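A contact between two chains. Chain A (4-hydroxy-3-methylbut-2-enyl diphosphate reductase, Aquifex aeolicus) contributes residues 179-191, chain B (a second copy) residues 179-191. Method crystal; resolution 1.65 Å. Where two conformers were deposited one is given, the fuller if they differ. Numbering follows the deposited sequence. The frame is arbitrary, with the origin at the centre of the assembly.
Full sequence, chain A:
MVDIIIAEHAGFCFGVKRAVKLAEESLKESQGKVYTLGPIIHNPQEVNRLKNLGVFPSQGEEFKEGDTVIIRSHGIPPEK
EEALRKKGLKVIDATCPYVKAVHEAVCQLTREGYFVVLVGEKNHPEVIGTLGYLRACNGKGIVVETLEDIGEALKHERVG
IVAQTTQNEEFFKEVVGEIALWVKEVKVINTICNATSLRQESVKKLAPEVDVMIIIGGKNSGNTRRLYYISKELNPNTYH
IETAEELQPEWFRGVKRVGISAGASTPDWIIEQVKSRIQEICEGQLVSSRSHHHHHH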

# COMPACT_ATOMS: atom_id res chain seq x y z
N ILE A 179 -6.97 2.24 -0.36
CA ILE A 179 -7.13 3.35 -1.30
C ILE A 179 -6.55 2.95 -2.70
O ILE A 179 -7.19 3.19 -3.72
CB ILE A 179 -6.55 4.65 -0.75
CG1 ILE A 179 -7.39 5.16 0.43
CG2 ILE A 179 -6.40 5.72 -1.87
CD1 ILE A 179 -6.85 6.45 1.05
N ALA A 180 -5.38 2.32 -2.70
CA ALA A 180 -4.76 1.79 -3.93
C ALA A 180 -5.67 0.90 -4.77
O ALA A 180 -5.58 0.89 -6.01
CB ALA A 180 -3.44 1.09 -3.62
N LEU A 181 -6.55 0.13 -4.13
CA LEU A 181 -7.48 -0.73 -4.88
C LEU A 181 -8.57 0.04 -5.61
O LEU A 181 -9.11 -0.45 -6.62
CB LEU A 181 -8.11 -1.77 -3.95
CG LEU A 181 -7.13 -2.76 -3.33
CD1 LEU A 181 -7.90 -3.77 -2.49
CD2 LEU A 181 -6.32 -3.48 -4.43
N TRP A 182 -8.91 1.24 -5.11
CA TRP A 182 -10.07 2.00 -5.55
C TRP A 182 -9.76 3.17 -6.48
O TRP A 182 -10.61 3.62 -7.21
CB TRP A 182 -10.83 2.53 -4.32
CG TRP A 182 -11.59 1.47 -3.66
CD1 TRP A 182 -11.19 0.67 -2.64
CD2 TRP A 182 -12.92 1.06 -4.01
NE1 TRP A 182 -12.19 -0.21 -2.31
CE2 TRP A 182 -13.26 -0.01 -3.15
CE3 TRP A 182 -13.84 1.48 -4.97
CZ2 TRP A 182 -14.51 -0.65 -3.20
CZ3 TRP A 182 -15.08 0.84 -5.03
CH2 TRP A 182 -15.40 -0.22 -4.15
N VAL A 183 -8.55 3.70 -6.44
CA VAL A 183 -8.25 4.88 -7.26
C VAL A 183 -7.11 4.57 -8.26
O VAL A 183 -6.36 3.63 -8.05
CB VAL A 183 -7.93 6.13 -6.41
CG1 VAL A 183 -8.96 6.33 -5.26
CG2 VAL A 183 -6.59 6.03 -5.85
N LYS A 184 -6.96 5.39 -9.30
CA LYS A 184 -6.05 5.11 -10.43
C LYS A 184 -4.60 5.18 -9.97
O LYS A 184 -3.77 4.35 -10.34
CB LYS A 184 -6.29 6.17 -11.52
CG LYS A 184 -5.51 6.04 -12.82
CD LYS A 184 -6.04 7.08 -13.85
CE LYS A 184 -5.40 6.90 -15.23
NZ LYS A 184 -3.90 6.96 -15.17
N GLU A 185 -4.29 6.19 -9.17
CA GLU A 185 -2.90 6.47 -8.85
C GLU A 185 -2.81 6.94 -7.45
O GLU A 185 -3.57 7.82 -7.05
CB GLU A 185 -2.41 7.58 -9.77
CG GLU A 185 -0.99 8.02 -9.52
CD GLU A 185 -0.58 9.17 -10.41
OE1 GLU A 185 -1.14 9.30 -11.51
OE2 GLU A 185 0.32 9.94 -10.01
N VAL A 186 -1.86 6.38 -6.71
CA VAL A 186 -1.65 6.73 -5.30
C VAL A 186 -0.18 7.04 -5.13
O VAL A 186 0.66 6.31 -5.61
CB VAL A 186 -2.10 5.57 -4.36
CG1 VAL A 186 -1.72 5.81 -2.92
CG2 VAL A 186 -3.60 5.35 -4.45
N LYS A 187 0.11 8.14 -4.47
CA LYS A 187 1.51 8.35 -4.06
C LYS A 187 1.54 8.45 -2.56
O LYS A 187 0.77 9.25 -1.98
CB LYS A 187 2.08 9.62 -4.64
CG LYS A 187 3.59 9.81 -4.28
CD LYS A 187 4.16 10.94 -5.09
CE LYS A 187 5.58 11.30 -4.63
NZ LYS A 187 6.13 12.26 -5.66
N VAL A 188 2.42 7.66 -1.93
CA VAL A 188 2.58 7.64 -0.49
C VAL A 188 3.94 8.25 -0.15
O VAL A 188 4.99 7.88 -0.71
CB VAL A 188 2.50 6.19 0.04
CG1 VAL A 188 2.62 6.14 1.58
CG2 VAL A 188 1.21 5.46 -0.45
N ILE A 189 3.93 9.21 0.76
CA ILE A 189 5.18 9.70 1.38
C ILE A 189 5.03 9.34 2.87
O ILE A 189 4.20 9.98 3.58
CB ILE A 189 5.39 11.25 1.16
CG1 ILE A 189 5.49 11.59 -0.33
CG2 ILE A 189 6.70 11.75 1.92
CD1 ILE A 189 5.48 13.10 -0.61
N ASN A 190 5.77 8.28 3.28
CA ASN A 190 5.70 7.71 4.64
C ASN A 190 6.41 8.66 5.58
O ASN A 190 7.65 8.71 5.62
CB ASN A 190 6.25 6.28 4.70
CG ASN A 190 6.10 5.67 6.07
OD1 ASN A 190 5.78 6.39 7.02
ND2 ASN A 190 6.26 4.37 6.18
N THR A 191 5.60 9.42 6.31
CA THR A 191 6.10 10.47 7.22
C THR A 191 6.02 10.01 8.67
O THR A 191 6.15 10.81 9.61
CB THR A 191 5.33 11.75 7.07
OG1 THR A 191 3.90 11.49 7.04
CG2 THR A 191 5.72 12.49 5.75
N ILE B 179 5.35 -2.49 1.25
CA ILE B 179 6.44 -1.66 0.70
C ILE B 179 6.38 -0.21 1.24
O ILE B 179 7.41 0.35 1.62
CB ILE B 179 6.49 -1.72 -0.85
CG1 ILE B 179 6.90 -3.13 -1.30
CG2 ILE B 179 7.46 -0.69 -1.47
CD1 ILE B 179 6.81 -3.34 -2.79
N ALA B 180 5.18 0.35 1.33
CA ALA B 180 4.97 1.72 1.85
C ALA B 180 5.52 1.93 3.28
O ALA B 180 5.91 3.04 3.67
CB ALA B 180 3.52 2.07 1.80
N LEU B 181 5.51 0.85 4.07
CA LEU B 181 6.01 0.95 5.45
C LEU B 181 7.52 1.03 5.49
O LEU B 181 8.10 1.52 6.47
CB LEU B 181 5.54 -0.27 6.27
CG LEU B 181 4.04 -0.33 6.57
CD1 LEU B 181 3.78 -1.47 7.57
CD2 LEU B 181 3.53 0.99 7.12
N TRP B 182 8.17 0.50 4.45
CA TRP B 182 9.63 0.35 4.46
C TRP B 182 10.39 1.37 3.61
O TRP B 182 11.58 1.60 3.84
CB TRP B 182 10.00 -1.07 4.02
CG TRP B 182 9.70 -2.09 5.06
CD1 TRP B 182 8.56 -2.83 5.18
CD2 TRP B 182 10.56 -2.49 6.13
NE1 TRP B 182 8.66 -3.68 6.26
CE2 TRP B 182 9.87 -3.48 6.87
CE3 TRP B 182 11.84 -2.10 6.55
CZ2 TRP B 182 10.43 -4.10 7.99
CZ3 TRP B 182 12.40 -2.70 7.68
CH2 TRP B 182 11.69 -3.69 8.39
N VAL B 183 9.73 1.97 2.63
CA VAL B 183 10.44 2.91 1.76
C VAL B 183 9.88 4.33 1.82
O VAL B 183 8.70 4.53 2.16
CB VAL B 183 10.62 2.43 0.27
CG1 VAL B 183 11.05 0.93 0.15
CG2 VAL B 183 9.40 2.71 -0.54
N LYS B 184 10.69 5.31 1.45
CA LYS B 184 10.32 6.70 1.70
C LYS B 184 9.13 7.16 0.87
O LYS B 184 8.31 7.91 1.36
CB LYS B 184 11.47 7.64 1.40
CG LYS B 184 11.16 9.12 1.62
CD LYS B 184 12.28 9.99 1.02
CE LYS B 184 12.17 11.44 1.50
NZ LYS B 184 13.54 11.98 1.85
N GLU B 185 9.09 6.72 -0.38
CA GLU B 185 8.11 7.21 -1.32
C GLU B 185 7.67 6.09 -2.25
O GLU B 185 8.48 5.42 -2.88
CB GLU B 185 8.69 8.38 -2.11
CG GLU B 185 7.85 8.79 -3.23
CD GLU B 185 8.39 9.99 -3.96
OE1 GLU B 185 8.99 10.89 -3.31
OE2 GLU B 185 8.19 10.04 -5.19
N VAL B 186 6.36 5.88 -2.31
CA VAL B 186 5.84 4.81 -3.13
C VAL B 186 4.82 5.43 -4.08
O VAL B 186 3.96 6.19 -3.64
CB VAL B 186 5.14 3.70 -2.30
CG1 VAL B 186 4.42 2.72 -3.24
CG2 VAL B 186 6.17 2.98 -1.46
N LYS B 187 4.88 5.08 -5.37
CA LYS B 187 3.82 5.46 -6.28
C LYS B 187 3.18 4.22 -6.86
O LYS B 187 3.86 3.33 -7.34
CB LYS B 187 4.33 6.37 -7.41
CG LYS B 187 3.28 6.71 -8.45
CD LYS B 187 3.74 7.88 -9.29
CE LYS B 187 2.85 8.14 -10.48
NZ LYS B 187 3.24 9.45 -11.11
N VAL B 188 1.85 4.15 -6.81
CA VAL B 188 1.15 3.00 -7.32
C VAL B 188 0.29 3.41 -8.48
O VAL B 188 -0.47 4.38 -8.40
CB VAL B 188 0.19 2.41 -6.24
CG1 VAL B 188 -0.57 1.16 -6.74
CG2 VAL B 188 0.95 2.16 -4.93
N ILE B 189 0.46 2.70 -9.59
CA ILE B 189 -0.50 2.84 -10.67
C ILE B 189 -1.24 1.50 -10.76
O ILE B 189 -0.68 0.47 -11.17
CB ILE B 189 0.19 3.20 -11.99
CG1 ILE B 189 0.96 4.52 -11.83
CG2 ILE B 189 -0.89 3.22 -13.15
CD1 ILE B 189 1.87 4.82 -13.03
N ASN B 190 -2.50 1.54 -10.34
CA ASN B 190 -3.28 0.30 -10.26
C ASN B 190 -3.74 -0.14 -11.66
O ASN B 190 -4.72 0.37 -12.19
CB ASN B 190 -4.49 0.43 -9.33
CG ASN B 190 -5.23 -0.90 -9.14
OD1 ASN B 190 -5.12 -1.83 -9.96
ND2 ASN B 190 -5.98 -0.99 -8.09
N THR B 191 -3.03 -1.11 -12.20
CA THR B 191 -3.33 -1.60 -13.56
C THR B 191 -4.12 -2.93 -13.57
O THR B 191 -4.19 -3.61 -14.62
CB THR B 191 -2.02 -1.78 -14.31
OG1 THR B 191 -1.13 -2.53 -13.49
CG2 THR B 191 -1.38 -0.43 -14.69
O HOH W 1 -8.30 -2.89 -7.82
O HOH W 2 -4.66 2.97 -12.76
O HOH W 3 1.03 10.19 -13.14
O HOH W 4 8.77 12.97 -4.74
O HOH W 5 6.78 2.89 8.47

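What holds the two strands together most firmly? Residues 185-189 of each chain run antiparallel, and Lys A187 faces Lys B187 at the centre of the register, their CA atoms 4.3 Å apart. Val A186 and Val B188 form a hydrogen-bonded pair: Val B188 N donates to Val A186 O at 2.7 Å, and Val A186 N donates to Val B188 O at 3.0 Å. The other half of the ladder repeats this, with Val A188 N to Val B186 O at 2.7 Å and Val B186 N to Val A188 O at 2.9 Å. All four bonds are nearly straight, so the edges of the two strands meet as one continuous sheet. At the non-hydrogen-bonded positions the CA atoms also approach carbonyls: Lys A187 CA, between these pairs, lies 3.3 Å from Val B186 O, and Glu A185 CA, just outside them, 3.2 Å from Val B188 O.

How are the charges on one face of the sheet balanced? Glu A185, Lys A187 and Ile A189 share a face with their counterparts from chain B, and there each glutamate meets the lysine of the other chain. Glu A185 OE2 lies 3.2 Å from Lys B187 NZ, a salt bridge whose hydrogen bond is weak; Lys A187 NZ and Glu B185 OE2 form the matching salt bridge at 3.1 Å. Both lysines are extended, with all four chi angles t, which carries their amines out to the carboxylates. A water reinforces each pair: one donates to Glu A185 OE1 at 2.9 Å and accepts from Lys B187 NZ at 3.1 Å.

What extends the contact beyond the strands? Asn A190 and Asn B190 reach back to the partner's helical segment and the loop after it. Asn B190 N donates to Lys A184 O at 3.1 Å, prolonging the backbone pairing, while its side-chain ND2 donates to Ala A180 O at 2.8 Å. Asn A190 does the same, its ND2 lying 2.9 Å from Ala B180 O. A water also links Asn B190 ND2, at 3.0 Å, to Leu A181 O, at 2.8 Å.

Where does apolar packing contribute? The valines occupy the face opposite the lysines. Val A186 CB and Val B188 CB are 4.3 Å apart, as are Val A188 CB and Val B186 CB. Helical alanines adjoin this patch, Ala A180 CB standing 4.2 Å from Val B188 CG1 and Ala B180 CB 4.2 Å from Val A188 CG1. The valines at 188 therefore touch both strand and helix of the partner, and together the two stretches bury 857 Å².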